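PDB 3PFD: acyl-CoA dehydrogenase, which probably catalyses the FAD-dependent oxidation of 2,3-saturated acyl-CoA thioesters to their 2,3-dehydroacyl-CoA products, passing the electrons on to an acceptor. Local coordinates for residues A49-E54 / G219-E224; E131-Y136 / I170-K175; K175-T180 / V199-E204. All coordinates share one frame; numbering follows the deposited sequence.

Contact 1 (A49-E54 / G219-E224); sequences ARFPEE and GSPTTE
The ring of Phe51 meets Pro221 at its edge: CD2 of Phe51 lies 3.7 Å from CD of Pro221, close to the ring plane, and the two side chains meet at a slant. One face of the same ring carries the CD of Pro52, which sits 3.4 Å above it and toward the rim. With CG of Phe51 anti to its backbone N (chi1 -169°), the ring keeps Pro52 over that face and presents its CD2 edge to Pro221. The second flat group, the guanidinium of Arg50, makes its bonds within its own segment and to Glu44. It grips Glu54 end-on, NH1 to OE2 and NH2 to OE1. The NH2 bond to OE1 of Glu54 lies in the guanidinium plane and uses the syn lone pair. NH2 also donates to the carbonyl O of Phe51, which takes a second bond from Glu53 N on the opposite face of its plane; Glu44 adds another carboxylate at NH1.

Between the segments no hydrogen bond forms. Gly219 sits against the backbone instead, its CA 3.4 Å from the O of Arg50, while its own O receives a CA-H...O contact of 3.4 Å from CA of Phe51. Ala49, with positive phi, is the C-prime residue of a Schellman motif that ends helix 24-47. Pro52 occupies the N-cap position of helix 53-61 and centres an inverse gamma turn, closed by Glu53 N to Phe51 O. The arrangement is thus a helix-to-helix connection of the N-terminal domain lying on the loop that leads into strand 222-233 of the middle beta domain.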
loop_
_atom_site.group_PDB
_atom_site.type_symbol
_atom_site.label_atom_id
_atom_site.label_comp_id
_atom_site.label_asym_id
_atom_site.label_seq_id
_atom_site.Cartn_x
_atom_site.Cartn_y
_atom_site.Cartn_z
ATOM N N ALA C 49 -3.454 -8.718 32.414
ATOM C CA ALA C 49 -4.314 -9.629 31.654
ATOM C C ALA C 49 -5.522 -10.010 32.513
ATOM O O ALA C 49 -5.737 -11.161 32.813
ATOM C CB ALA C 49 -3.538 -10.879 31.218
ATOM N N ARG C 50 -6.288 -9.021 32.941
ATOM C CA ARG C 50 -7.353 -9.259 33.903
ATOM C C ARG C 50 -8.629 -8.593 33.413
ATOM O O ARG C 50 -8.563 -7.545 32.755
ATOM C CB ARG C 50 -6.948 -8.755 35.309
ATOM C CG ARG C 50 -6.665 -7.253 35.458
ATOM C CD ARG C 50 -7.806 -6.531 36.145
ATOM N NE ARG C 50 -7.444 -5.212 36.674
ATOM C CZ ARG C 50 -8.313 -4.204 36.807
ATOM N NH1 ARG C 50 -7.917 -3.029 37.289
ATOM N NH2 ARG C 50 -9.582 -4.361 36.453
ATOM N N PHE C 51 -9.775 -9.200 33.735
ATOM C CA PHE C 51 -11.057 -8.661 33.298
ATOM C C PHE C 51 -11.234 -7.163 33.614
ATOM O O PHE C 51 -10.950 -6.736 34.729
ATOM C CB PHE C 51 -12.218 -9.442 33.913
ATOM C CG PHE C 51 -13.547 -9.108 33.290
ATOM C CD1 PHE C 51 -14.445 -8.280 33.940
ATOM C CD2 PHE C 51 -13.869 -9.575 32.011
ATOM C CE1 PHE C 51 -15.657 -7.943 33.341
ATOM C CE2 PHE C 51 -15.092 -9.262 31.415
ATOM C CZ PHE C 51 -15.978 -8.445 32.074
ATOM N N PRO C 52 -11.729 -6.363 32.636
ATOM C CA PRO C 52 -12.032 -4.954 32.963
ATOM C C PRO C 52 -13.283 -4.778 33.860
ATOM O O PRO C 52 -14.323 -4.289 33.381
ATOM C CB PRO C 52 -12.225 -4.294 31.589
ATOM C CG PRO C 52 -12.671 -5.426 30.665
ATOM C CD PRO C 52 -12.047 -6.710 31.236
ATOM N N GLU C 53 -13.169 -5.150 35.144
ATOM C CA GLU C 53 -14.299 -5.098 36.102
ATOM C C GLU C 53 -14.848 -3.713 36.327
ATOM O O GLU C 53 -16.051 -3.532 36.455
ATOM C CB GLU C 53 -13.913 -5.672 37.477
ATOM C CG GLU C 53 -14.540 -7.016 37.825
ATOM C CD GLU C 53 -16.070 -7.034 37.775
ATOM O OE1 GLU C 53 -16.740 -6.293 38.532
ATOM O OE2 GLU C 53 -16.608 -7.833 36.989
ATOM N N GLU C 54 -13.949 -2.743 36.432
ATOM C CA GLU C 54 -14.350 -1.343 36.587
ATOM C C GLU C 54 -15.174 -0.828 35.396
ATOM O O GLU C 54 -16.213 -0.178 35.588
ATOM C CB GLU C 54 -13.124 -0.462 36.788
ATOM C CG GLU C 54 -12.265 -0.840 37.970
ATOM C CD GLU C 54 -11.131 -1.789 37.616
ATOM O OE1 GLU C 54 -11.111 -2.370 36.509
ATOM O OE2 GLU C 54 -10.251 -1.983 38.474
ATOM N N GLY C 219 -6.932 -8.489 28.567
ATOM C CA GLY C 219 -7.912 -8.617 29.646
ATOM C C GLY C 219 -9.220 -9.312 29.320
ATOM O O GLY C 219 -9.957 -9.673 30.217
ATOM N N SER C 220 -9.537 -9.469 28.037
ATOM C CA SER C 220 -10.752 -10.171 27.641
ATOM C C SER C 220 -10.504 -11.658 27.794
ATOM O O SER C 220 -9.603 -12.208 27.121
ATOM C CB SER C 220 -11.149 -9.842 26.194
ATOM O OG SER C 220 -12.210 -10.682 25.777
ATOM N N PRO C 221 -11.271 -12.323 28.692
ATOM C CA PRO C 221 -11.073 -13.776 28.835
ATOM C C PRO C 221 -11.474 -14.498 27.542
ATOM O O PRO C 221 -12.564 -14.250 26.991
ATOM C CB PRO C 221 -12.011 -14.178 29.988
ATOM C CG PRO C 221 -12.662 -12.892 30.492
ATOM C CD PRO C 221 -12.415 -11.813 29.468
ATOM N N THR C 222 -10.588 -15.368 27.069
ATOM C CA THR C 222 -10.779 -16.121 25.830
ATOM C C THR C 222 -10.557 -17.591 26.190
ATOM O O THR C 222 -9.406 -18.036 26.367
ATOM C CB THR C 222 -9.788 -15.657 24.735
ATOM O OG1 THR C 222 -9.786 -14.220 24.653
ATOM C CG2 THR C 222 -10.143 -16.255 23.361
ATOM N N THR C 223 -11.662 -18.328 26.323
ATOM C CA THR C 223 -11.643 -19.648 26.960
ATOM C C THR C 223 -12.165 -20.797 26.112
ATOM O O THR C 223 -12.953 -20.604 25.188
ATOM C CB THR C 223 -12.454 -19.666 28.301
ATOM O OG1 THR C 223 -13.863 -19.613 28.034
ATOM C CG2 THR C 223 -12.063 -18.493 29.186
ATOM N N GLU C 224 -11.705 -21.997 26.444
ATOM C CA GLU C 224 -12.373 -23.205 26.022
ATOM C C GLU C 224 -13.662 -23.406 26.846
ATOM O O GLU C 224 -13.816 -22.831 27.923
ATOM C CB GLU C 224 -11.435 -24.413 26.145
ATOM C CG GLU C 224 -10.235 -24.408 25.187
ATOM C CD GLU C 224 -9.189 -25.501 25.502
ATOM O OE1 GLU C 224 -9.385 -26.333 26.431
ATOM O OE2 GLU C 224 -8.158 -25.531 24.804
#

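Contact 2 (E131-Y136 / I170-K175); sequences EAMASY and ITNGGK. With FDA (dihydroflavine-adenine dinucleotide), chain B.
This is the pyrimidine side of the flavin site, where the edge strand 134-137 and the end of strand 160-171 bond the N3, O4 and N5 edge of the reduced ring system. Tyr136 O accepts from N3 of the flavin at 2.8 Å in a nearly straight bond (173°), while Thr171 N donates to the flavin O4 at 3.0 Å. The side chain of Thr171 turns its OG1 to the flavin N5, which donates to it over 3.1 Å at a more bent 137°. Ile170 adds CD1 beside the N3 and O2 of the ring.

Few direct bonds join the protein segments themselves, and ordered waters bridge much of the gap. One water links Met133 N to Lys175 O, a second Ala134 O to Asn172 ND2, and a third takes the N-H of Tyr136 and lies close to both Thr171 O and the flavin O4. Ser135 OG approaches Thr171 O to 3.0 Å but has its strongest partner in Ser176. Met133 bends at its thioether (chi3 -8°), which brings CE against CB of Asn172 at 3.5 Å and CB of Lys175 at 3.7 Å. A type II turn from Ile170 to Gly173 places Asn172 there.

Helix 95-114 packs against both segments, Asn104 on Met133 and Val103 on Thr171; strand 178-184 runs parallel beside 134-137, and strand 222-233 pairs with Ile170.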
loop_
_atom_site.group_PDB
_atom_site.type_symbol
_atom_site.label_atom_id
_atom_site.label_comp_id
_atom_site.label_asym_id
_atom_site.label_seq_id
_atom_site.Cartn_x
_atom_site.Cartn_y
_atom_site.Cartn_z
ATOM N N GLU C 131 -27.429 -7.361 34.556
ATOM C CA GLU C 131 -27.292 -8.494 35.487
ATOM C C GLU C 131 -26.537 -9.674 34.858
ATOM O O GLU C 131 -25.941 -10.477 35.567
ATOM C CB GLU C 131 -28.670 -8.970 35.988
ATOM N N ALA C 132 -26.583 -9.788 33.537
ATOM C CA ALA C 132 -25.967 -10.926 32.859
ATOM C C ALA C 132 -25.276 -10.545 31.568
ATOM O O ALA C 132 -25.890 -9.912 30.702
ATOM C CB ALA C 132 -27.021 -11.991 32.554
ATOM N N MET C 133 -24.028 -10.983 31.411
ATOM C CA MET C 133 -23.371 -10.910 30.112
ATOM C C MET C 133 -23.688 -12.169 29.312
ATOM O O MET C 133 -23.970 -13.224 29.882
ATOM C CB MET C 133 -21.852 -10.733 30.250
ATOM C CG MET C 133 -21.423 -9.649 31.232
ATOM S SD MET C 133 -19.631 -9.423 31.269
ATOM C CE MET C 133 -19.052 -10.785 30.245
ATOM N N ALA C 134 -23.648 -12.044 27.993
ATOM C CA ALA C 134 -23.846 -13.177 27.090
ATOM C C ALA C 134 -22.575 -13.406 26.250
ATOM O O ALA C 134 -21.904 -12.454 25.905
ATOM C CB ALA C 134 -25.042 -12.928 26.173
ATOM N N SER C 135 -22.272 -14.668 25.945
ATOM C CA SER C 135 -21.212 -15.037 25.002
ATOM C C SER C 135 -21.779 -15.802 23.790
ATOM O O SER C 135 -22.925 -16.277 23.807
ATOM C CB SER C 135 -20.140 -15.881 25.708
ATOM O OG SER C 135 -19.471 -15.113 26.711
ATOM N N TYR C 136 -20.954 -15.932 22.763
ATOM C CA TYR C 136 -21.308 -16.594 21.514
ATOM C C TYR C 136 -20.317 -17.736 21.305
ATOM O O TYR C 136 -19.135 -17.504 21.105
ATOM C CB TYR C 136 -21.217 -15.567 20.377
ATOM C CG TYR C 136 -21.564 -16.065 18.986
ATOM C CD1 TYR C 136 -22.887 -16.336 18.628
ATOM C CD2 TYR C 136 -20.579 -16.203 18.008
ATOM C CE1 TYR C 136 -23.213 -16.763 17.337
ATOM C CE2 TYR C 136 -20.896 -16.637 16.714
ATOM C CZ TYR C 136 -22.215 -16.913 16.395
ATOM O OH TYR C 136 -22.532 -17.342 15.120
ATOM N N ILE C 170 -13.658 -18.522 23.108
ATOM C CA ILE C 170 -14.917 -17.903 23.539
ATOM C C ILE C 170 -14.661 -16.659 24.382
ATOM O O ILE C 170 -14.224 -16.731 25.535
ATOM C CB ILE C 170 -15.870 -18.914 24.264
ATOM C CG1 ILE C 170 -16.138 -20.158 23.396
ATOM C CG2 ILE C 170 -17.182 -18.218 24.729
ATOM C CD1 ILE C 170 -16.465 -19.871 21.873
ATOM N N THR C 171 -14.940 -15.508 23.782
ATOM C CA THR C 171 -14.740 -14.208 24.420
ATOM C C THR C 171 -15.695 -14.103 25.608
ATOM O O THR C 171 -16.873 -14.444 25.482
ATOM C CB THR C 171 -15.049 -13.095 23.417
ATOM O OG1 THR C 171 -14.087 -13.137 22.376
ATOM C CG2 THR C 171 -15.018 -11.727 24.054
ATOM N N ASN C 172 -15.173 -13.612 26.735
ATOM C CA ASN C 172 -15.921 -13.445 28.005
ATOM C C ASN C 172 -16.351 -14.759 28.665
ATOM O O ASN C 172 -17.120 -14.755 29.635
ATOM C CB ASN C 172 -17.060 -12.402 27.908
ATOM C CG ASN C 172 -16.537 -10.963 27.560
ATOM O OD1 ASN C 172 -15.388 -10.592 27.879
ATOM N ND2 ASN C 172 -17.383 -10.169 26.879
ATOM N N GLY C 173 -15.823 -15.873 28.147
ATOM C CA GLY C 173 -15.965 -17.182 28.792
ATOM C C GLY C 173 -15.622 -17.057 30.268
ATOM O O GLY C 173 -14.641 -16.400 30.633
ATOM N N GLY C 174 -16.458 -17.624 31.127
ATOM C CA GLY C 174 -16.221 -17.575 32.583
ATOM C C GLY C 174 -16.777 -16.334 33.275
ATOM O O GLY C 174 -16.862 -16.286 34.508
ATOM N N LYS C 175 -17.130 -15.315 32.491
ATOM C CA LYS C 175 -17.759 -14.122 33.041
ATOM C C LYS C 175 -19.247 -14.092 32.638
ATOM O O LYS C 175 -20.071 -13.489 33.328
ATOM C CB LYS C 175 -17.046 -12.846 32.568
ATOM C CG LYS C 175 -15.617 -12.645 33.114
ATOM C CD LYS C 175 -15.591 -12.406 34.625
ATOM C CE LYS C 175 -14.244 -12.804 35.213
ATOM N NZ LYS C 175 -14.223 -12.657 36.698
HETATM P PA FDA B . -8.318 -20.657 10.261
HETATM O O1A FDA B . -9.726 -20.794 9.750
HETATM O O2A FDA B . -7.445 -21.873 10.448
HETATM O O5B FDA B . -7.564 -19.625 9.279
HETATM C C5B FDA B . -6.146 -19.628 9.083
HETATM C C4B FDA B . -5.806 -18.716 7.895
HETATM O O4B FDA B . -6.326 -19.264 6.679
HETATM C C3B FDA B . -6.442 -17.331 8.037
HETATM O O3B FDA B . -5.553 -16.380 7.434
HETATM C C2B FDA B . -7.702 -17.436 7.194
HETATM O O2B FDA B . -8.143 -16.172 6.691
HETATM C C1B FDA B . -7.230 -18.343 6.080
HETATM N N9A FDA B . -8.344 -19.017 5.382
HETATM C C8A FDA B . -9.138 -19.980 5.883
HETATM N N7A FDA B . -10.034 -20.356 4.936
HETATM C C5A FDA B . -9.802 -19.614 3.826
HETATM C C6A FDA B . -10.406 -19.556 2.559
HETATM N N6A FDA B . -11.470 -20.365 2.262
HETATM N N1A FDA B . -9.918 -18.682 1.638
HETATM C C2A FDA B . -8.875 -17.883 1.958
HETATM N N3A FDA B . -8.265 -17.914 3.165
HETATM C C4A FDA B . -8.721 -18.767 4.118
HETATM N N1 FDA B . -15.227 -17.645 18.086
HETATM C C2 FDA B . -16.366 -17.878 18.808
HETATM O O2 FDA B . -17.117 -18.858 18.552
HETATM N N3 FDA B . -16.698 -17.053 19.824
HETATM C C4 FDA B . -15.921 -15.991 20.136
HETATM O O4 FDA B . -16.280 -15.281 21.091
HETATM C C4X FDA B . -14.754 -15.709 19.397
HETATM N N5 FDA B . -13.905 -14.728 19.763
HETATM C C5X FDA B . -12.600 -14.797 19.447
HETATM C C6 FDA B . -11.633 -14.121 20.204
HETATM C C7 FDA B . -10.267 -14.274 19.902
HETATM C C7M FDA B . -9.221 -13.538 20.712
HETATM C C8 FDA B . -9.870 -15.063 18.832
HETATM C C8M FDA B . -8.405 -15.237 18.469
HETATM C C9 FDA B . -10.825 -15.720 18.079
HETATM C C9A FDA B . -12.184 -15.603 18.390
HETATM N N10 FDA B . -13.122 -16.465 17.781
HETATM C C10 FDA B . -14.417 -16.569 18.358
HETATM C "C1'" FDA B . -12.692 -17.406 16.745
HETATM C "C2'" FDA B . -12.484 -16.713 15.391
HETATM O "O2'" FDA B . -13.723 -16.331 14.751
HETATM C "C3'" FDA B . -11.630 -17.624 14.535
HETATM O "O3'" FDA B . -10.261 -17.518 14.999
HETATM C "C4'" FDA B . -11.710 -17.265 13.039
HETATM O "O4'" FDA B . -12.994 -17.610 12.513
HETATM C "C5'" FDA B . -10.646 -17.979 12.218
HETATM O "O5'" FDA B . -10.625 -19.370 12.565
HETATM P P FDA B . -9.217 -20.055 12.938
HETATM O O1P FDA B . -8.604 -19.260 14.064
HETATM O O2P FDA B . -9.433 -21.541 13.100
HETATM O O3P FDA B . -8.308 -19.770 11.637
HETATM O O HOH W 1 -22.630 -12.607 33.544
HETATM O O HOH W 2 -20.343 -10.402 26.684
HETATM O O HOH W 3 -18.384 -15.098 23.056
#

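Contact 3 (K175-T180 / V199-E204); sequences KSTWYT and VHKDDE
Trp178 and His200 form a non-hydrogen-bonded pair across the antiparallel beta hairpin of strands 178-184 and 194-200, and their rings make the tight part of the contact. His200 turns its edge to the face of the tryptophan, the planes at 86° and CD2 of His200 3.7 Å from CZ2 of Trp178. CB of His200 also lies over the six-membered ring in a CH-pi contact. With CG anti to its backbone N (chi1 -171°), His200 swings its imidazole alongside Thr177, whose CG2 comes to 3.4 Å from NE2 of His200.

Beneath the rings the backbone is firmly paired. Tyr179 and Val199 form a hydrogen-bonded pair, Tyr179 N to Val199 O and Val199 N to Tyr179 O, both 2.8 Å, and Lys201 N adds a third bond to Thr177 O. On the face of Tyr179 and Val199 packing is looser between the two residues, CB to CB 4.4 Å; Phe206 packs on both side chains there, edge-to-face with the Tyr179 ring.

The exposed side begins at Lys201, whose aliphatic chain crosses Thr177 with CD 3.8 Å from OG1 of Thr177. Here the strand gives way to a type I turn from His200 to Asp203, closed by Asp203 N to His200 O and reinforced by two side-chain bonds: Asp202 N to ND1 of His200, and His200 N to OD2 of Asp203 at 2.7 Å, reaching that carboxylate oxygen from above its plane.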
loop_
_atom_site.group_PDB
_atom_site.type_symbol
_atom_site.label_atom_id
_atom_site.label_comp_id
_atom_site.label_asym_id
_atom_site.label_seq_id
_atom_site.Cartn_x
_atom_site.Cartn_y
_atom_site.Cartn_z
ATOM N N LYS C 175 -17.130 -15.315 32.491
ATOM C CA LYS C 175 -17.759 -14.122 33.041
ATOM C C LYS C 175 -19.247 -14.092 32.638
ATOM O O LYS C 175 -20.071 -13.489 33.328
ATOM C CB LYS C 175 -17.046 -12.846 32.568
ATOM C CG LYS C 175 -15.617 -12.645 33.114
ATOM C CD LYS C 175 -15.591 -12.406 34.625
ATOM C CE LYS C 175 -14.244 -12.804 35.213
ATOM N NZ LYS C 175 -14.223 -12.657 36.698
ATOM N N SER C 176 -19.564 -14.739 31.511
ATOM C CA SER C 176 -20.921 -14.772 30.984
ATOM C C SER C 176 -21.852 -15.701 31.769
ATOM O O SER C 176 -21.416 -16.712 32.335
ATOM C CB SER C 176 -20.925 -15.126 29.488
ATOM O OG SER C 176 -20.492 -14.015 28.710
ATOM N N THR C 177 -23.133 -15.327 31.770
ATOM C CA THR C 177 -24.221 -16.097 32.352
ATOM C C THR C 177 -24.904 -16.953 31.275
ATOM O O THR C 177 -25.211 -18.129 31.517
ATOM C CB THR C 177 -25.242 -15.148 33.030
ATOM O OG1 THR C 177 -24.612 -14.459 34.124
ATOM C CG2 THR C 177 -26.455 -15.909 33.565
ATOM N N TRP C 178 -25.101 -16.364 30.085
ATOM C CA TRP C 178 -25.808 -17.004 28.979
ATOM C C TRP C 178 -24.894 -17.172 27.779
ATOM O O TRP C 178 -24.101 -16.286 27.460
ATOM C CB TRP C 178 -27.003 -16.167 28.558
ATOM C CG TRP C 178 -28.213 -16.286 29.465
ATOM C CD1 TRP C 178 -28.707 -15.333 30.311
ATOM C CD2 TRP C 178 -29.091 -17.408 29.566
ATOM N NE1 TRP C 178 -29.848 -15.799 30.934
ATOM C CE2 TRP C 178 -30.099 -17.071 30.498
ATOM C CE3 TRP C 178 -29.117 -18.673 28.966
ATOM C CZ2 TRP C 178 -31.123 -17.966 30.858
ATOM C CZ3 TRP C 178 -30.133 -19.561 29.321
ATOM C CH2 TRP C 178 -31.127 -19.196 30.252
ATOM N N TYR C 179 -25.026 -18.310 27.112
ATOM C CA TYR C 179 -24.140 -18.676 26.013
ATOM C C TYR C 179 -25.004 -19.180 24.879
ATOM O O TYR C 179 -25.796 -20.096 25.072
ATOM C CB TYR C 179 -23.175 -19.796 26.421
ATOM C CG TYR C 179 -22.089 -19.430 27.434
ATOM C CD1 TYR C 179 -22.388 -19.267 28.788
ATOM C CD2 TYR C 179 -20.753 -19.291 27.039
ATOM C CE1 TYR C 179 -21.402 -18.940 29.727
ATOM C CE2 TYR C 179 -19.744 -18.965 27.985
ATOM C CZ TYR C 179 -20.079 -18.805 29.322
ATOM O OH TYR C 179 -19.106 -18.498 30.259
ATOM N N THR C 180 -24.830 -18.593 23.697
ATOM C CA THR C 180 -25.438 -19.118 22.476
ATOM C C THR C 180 -24.474 -20.152 21.897
ATOM O O THR C 180 -23.401 -19.801 21.391
ATOM C CB THR C 180 -25.712 -17.973 21.479
ATOM O OG1 THR C 180 -26.583 -17.019 22.094
ATOM C CG2 THR C 180 -26.327 -18.464 20.169
ATOM N N VAL C 199 -27.512 -21.750 26.521
ATOM C CA VAL C 199 -26.971 -22.490 27.640
ATOM C C VAL C 199 -26.647 -21.505 28.770
ATOM O O VAL C 199 -26.115 -20.413 28.525
ATOM C CB VAL C 199 -25.696 -23.304 27.232
ATOM C CG1 VAL C 199 -25.061 -23.984 28.458
ATOM C CG2 VAL C 199 -26.013 -24.363 26.128
ATOM N N HIS C 200 -26.962 -21.920 29.996
ATOM C CA HIS C 200 -26.768 -21.116 31.192
ATOM C C HIS C 200 -25.561 -21.625 31.984
ATOM O O HIS C 200 -25.291 -22.824 32.000
ATOM C CB HIS C 200 -28.043 -21.148 32.045
ATOM C CG HIS C 200 -28.045 -20.183 33.193
ATOM N ND1 HIS C 200 -27.431 -20.454 34.396
ATOM C CD2 HIS C 200 -28.604 -18.957 33.326
ATOM C CE1 HIS C 200 -27.604 -19.432 35.217
ATOM N NE2 HIS C 200 -28.319 -18.512 34.595
ATOM N N LYS C 201 -24.831 -20.696 32.607
ATOM C CA LYS C 201 -23.621 -20.996 33.413
ATOM C C LYS C 201 -23.800 -22.114 34.463
ATOM O O LYS C 201 -22.833 -22.804 34.806
ATOM C CB LYS C 201 -23.104 -19.722 34.102
ATOM C CG LYS C 201 -24.156 -19.013 34.946
ATOM C CD LYS C 201 -23.604 -17.809 35.700
ATOM C CE LYS C 201 -23.468 -18.103 37.171
ATOM N NZ LYS C 201 -23.494 -16.846 37.994
ATOM N N ASP C 202 -25.027 -22.283 34.956
ATOM C CA ASP C 202 -25.347 -23.261 36.004
ATOM C C ASP C 202 -25.934 -24.569 35.470
ATOM O O ASP C 202 -26.230 -25.465 36.245
ATOM C CB ASP C 202 -26.301 -22.651 37.043
ATOM C CG ASP C 202 -25.706 -21.443 37.762
ATOM O OD1 ASP C 202 -24.476 -21.370 37.919
ATOM O OD2 ASP C 202 -26.473 -20.564 38.183
ATOM N N ASP C 203 -26.101 -24.686 34.148
ATOM C CA ASP C 203 -26.496 -25.969 33.558
ATOM C C ASP C 203 -25.424 -27.010 33.867
ATOM O O ASP C 203 -24.249 -26.796 33.571
ATOM C CB ASP C 203 -26.675 -25.877 32.047
ATOM C CG ASP C 203 -27.886 -25.075 31.643
ATOM O OD1 ASP C 203 -28.893 -25.075 32.379
ATOM O OD2 ASP C 203 -27.821 -24.441 30.574
ATOM N N GLU C 204 -25.837 -28.129 34.462
ATOM C CA GLU C 204 -24.919 -29.201 34.868
ATOM C C GLU C 204 -24.211 -29.834 33.681
ATOM O O GLU C 204 -24.822 -30.054 32.629
ATOM C CB GLU C 204 -25.656 -30.283 35.668
#

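Contact 2 is the hub. Its centre lies about 10 Å from that of contact 1 and about 8 Å from that of contact 3, while the centres of 1 and 3 are about 17 Å apart. It alone of the three bonds the flavin through both of its segments; contact 1 adds Thr222 to the pocket, and the Tyr179 side chain of contact 3 stays about 8 Å from the cofactor. Pro221 O takes a probable hydrogen bond from Asn172 N at 2.7 Å, tying contact 1 to contact 2. Ser135 N to Trp178 O, 2.9 Å, a probable hydrogen bond, ties contact 2 to contact 3. Lys175, shared by contacts 2 and 3, lays its CG 3.7 Å from CD2 of Phe51.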